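Local structure of possible MarR-transcriptional regulator (4B8X) at residues T71-V76 and V81-N86. The protein is a MarR family regulator of unknown function that probably binds DNA and controls transcription through a winged helix motif. Sequence-based numbering, arbitrary orientation. Where two conformers were deposited one is given.
Sequences TVDRLV and VAKRPN
Val81, the first residue of strand 81-85, sets both its methyls against helix 65-77. Val81 CG2 lies 3.7 Å from Leu75 CB and also touches Leu75 CD1, while CG1, turned anti to the backbone N (chi1 163°), meets Val72 CG1 and Val76 CG2 at slightly longer range. Val81 also touches Leu41 of helix 35-45 and Ala95 of strand 93-97. The backbone of Val81 takes part as well: its carbonyl O receives a CA-H...O contact from Val76, with Val76 CA and Val81 O 3.4 Å apart.

Two residues along the strand, Lys83 also turns toward the helix. Its CG and CD run over Val72 CG1, with Lys83 CD 3.7 Å from Val72 CG1, and Lys83 CG meets Val76 CG2 at 3.9 Å. A bend at chi3 (-49°) then carries the ammonium group to Asp73, where Lys83 NZ forms a salt bridge of 2.8 Å with Asp73 OD1. The lysine approaches this oxygen from the syn side, 23° out of the carboxylate plane, and OD2 stays farther away. The ion pair thus closes the partly exposed edge of a contact whose interior is aliphatic.

The helix is joined to the strand by a short turn. Such a helix leading into the first strand of a beta hairpin, completed here by strand 93-97, is characteristic of the winged helix-turn-helix domain of MarR regulators, in which this helix is typically the DNA-recognition helix and the hairpin the wing.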
loop_
_atom_site.group_PDB
_atom_site.type_symbol
_atom_site.label_atom_id
_atom_site.label_comp_id
_atom_site.label_asym_id
_atom_site.label_seq_id
_atom_site.Cartn_x
_atom_site.Cartn_y
_atom_site.Cartn_z
ATOM N N THR A 71 -13.107 -10.287 1.267
ATOM C CA THR A 71 -13.876 -9.036 1.231
ATOM C C THR A 71 -15.368 -9.240 1.029
ATOM O O THR A 71 -16.186 -8.698 1.805
ATOM C CB THR A 71 -13.290 -8.116 0.149
ATOM O OG1 THR A 71 -12.087 -7.566 0.668
ATOM C CG2 THR A 71 -14.267 -6.978 -0.258
ATOM N N VAL A 72 -15.729 -10.015 0.019
ATOM C CA VAL A 72 -17.141 -10.279 -0.278
ATOM C C VAL A 72 -17.787 -10.995 0.887
ATOM O O VAL A 72 -18.895 -10.652 1.285
ATOM C CB VAL A 72 -17.311 -11.093 -1.582
ATOM C CG1 VAL A 72 -18.746 -11.649 -1.744
ATOM C CG2 VAL A 72 -16.932 -10.241 -2.795
ATOM N N ASP A 73 -17.094 -11.990 1.446
ATOM C CA ASP A 73 -17.709 -12.808 2.495
ATOM C C ASP A 73 -17.879 -11.916 3.764
ATOM O O ASP A 73 -18.887 -12.023 4.474
ATOM C CB ASP A 73 -16.978 -14.164 2.693
ATOM C CG ASP A 73 -17.323 -15.214 1.586
ATOM O OD1 ASP A 73 -18.055 -14.915 0.622
ATOM O OD2 ASP A 73 -16.850 -16.388 1.664
ATOM N N ARG A 74 -16.954 -10.996 4.049
ATOM C CA ARG A 74 -17.130 -10.074 5.180
ATOM C C ARG A 74 -18.272 -9.063 4.930
ATOM O O ARG A 74 -18.967 -8.653 5.855
ATOM C CB ARG A 74 -15.822 -9.335 5.501
ATOM C CG ARG A 74 -14.685 -10.221 6.004
ATOM C CD ARG A 74 -14.874 -10.620 7.455
ATOM N NE ARG A 74 -15.234 -9.490 8.304
ATOM C CZ ARG A 74 -14.485 -9.016 9.295
ATOM N NH1 ARG A 74 -13.314 -9.572 9.590
ATOM N NH2 ARG A 74 -14.921 -7.984 10.000
ATOM N N LEU A 75 -18.470 -8.672 3.673
ATOM C CA LEU A 75 -19.590 -7.804 3.311
ATOM C C LEU A 75 -20.903 -8.576 3.478
ATOM O O LEU A 75 -21.900 -8.000 3.930
ATOM C CB LEU A 75 -19.453 -7.233 1.897
ATOM C CG LEU A 75 -18.321 -6.203 1.757
ATOM C CD1 LEU A 75 -18.043 -5.921 0.278
ATOM C CD2 LEU A 75 -18.631 -4.914 2.506
ATOM N N VAL A 76 -20.914 -9.872 3.129
ATOM C CA VAL A 76 -22.100 -10.707 3.348
ATOM C C VAL A 76 -22.377 -10.826 4.850
ATOM O O VAL A 76 -23.518 -10.702 5.288
ATOM C CB VAL A 76 -21.927 -12.133 2.753
ATOM C CG1 VAL A 76 -23.069 -13.052 3.189
ATOM C CG2 VAL A 76 -21.794 -12.061 1.243
ATOM N N VAL A 81 -23.826 -7.258 1.102
ATOM C CA VAL A 81 -23.764 -7.923 -0.167
ATOM C C VAL A 81 -24.449 -9.289 0.018
ATOM O O VAL A 81 -24.490 -9.827 1.130
ATOM C CB VAL A 81 -22.277 -8.108 -0.587
ATOM C CG1 VAL A 81 -22.092 -9.153 -1.699
ATOM C CG2 VAL A 81 -21.693 -6.757 -0.970
ATOM N N ALA A 82 -24.979 -9.811 -1.077
ATOM C CA ALA A 82 -25.468 -11.178 -1.188
ATOM C C ALA A 82 -24.768 -11.891 -2.348
ATOM O O ALA A 82 -24.412 -11.283 -3.328
ATOM C CB ALA A 82 -26.981 -11.167 -1.406
ATOM N N LYS A 83 -24.539 -13.194 -2.206
ATOM C CA LYS A 83 -23.949 -14.022 -3.253
ATOM C C LYS A 83 -24.972 -14.973 -3.855
ATOM O O LYS A 83 -25.895 -15.437 -3.168
ATOM C CB LYS A 83 -22.841 -14.897 -2.646
ATOM C CG LYS A 83 -21.674 -14.096 -2.100
ATOM C CD LYS A 83 -20.436 -14.946 -1.892
ATOM C CE LYS A 83 -20.755 -16.212 -1.140
ATOM N NZ LYS A 83 -19.517 -16.879 -0.662
ATOM N N ARG A 84 -24.764 -15.312 -5.124
ATOM C CA ARG A 84 -25.495 -16.388 -5.779
ATOM C C ARG A 84 -24.664 -16.913 -6.926
ATOM O O ARG A 84 -23.762 -16.239 -7.404
ATOM C CB ARG A 84 -26.837 -15.902 -6.312
ATOM C CG ARG A 84 -27.921 -15.719 -5.263
ATOM C CD ARG A 84 -28.210 -16.977 -4.447
ATOM N NE ARG A 84 -29.499 -16.835 -3.779
ATOM C CZ ARG A 84 -29.711 -16.063 -2.721
ATOM N NH1 ARG A 84 -28.717 -15.364 -2.193
ATOM N NH2 ARG A 84 -30.925 -15.978 -2.198
ATOM N N PRO A 85 -24.956 -18.140 -7.378
ATOM C CA PRO A 85 -24.188 -18.655 -8.495
ATOM C C PRO A 85 -24.463 -17.825 -9.759
ATOM O O PRO A 85 -25.566 -17.320 -9.963
ATOM C CB PRO A 85 -24.687 -20.101 -8.659
ATOM C CG PRO A 85 -25.873 -20.240 -7.799
ATOM C CD PRO A 85 -25.878 -19.137 -6.802
ATOM N N ASN A 86 -23.466 -17.737 -10.617
ATOM C CA ASN A 86 -23.611 -17.071 -11.893
ATOM C C ASN A 86 -24.336 -17.993 -12.879
ATOM O O ASN A 86 -23.829 -19.067 -13.178
ATOM C CB ASN A 86 -22.212 -16.743 -12.405
ATOM C CG ASN A 86 -22.211 -15.842 -13.622
ATOM O OD1 ASN A 86 -23.233 -15.645 -14.281
ATOM N ND2 ASN A 86 -21.043 -15.293 -13.930
#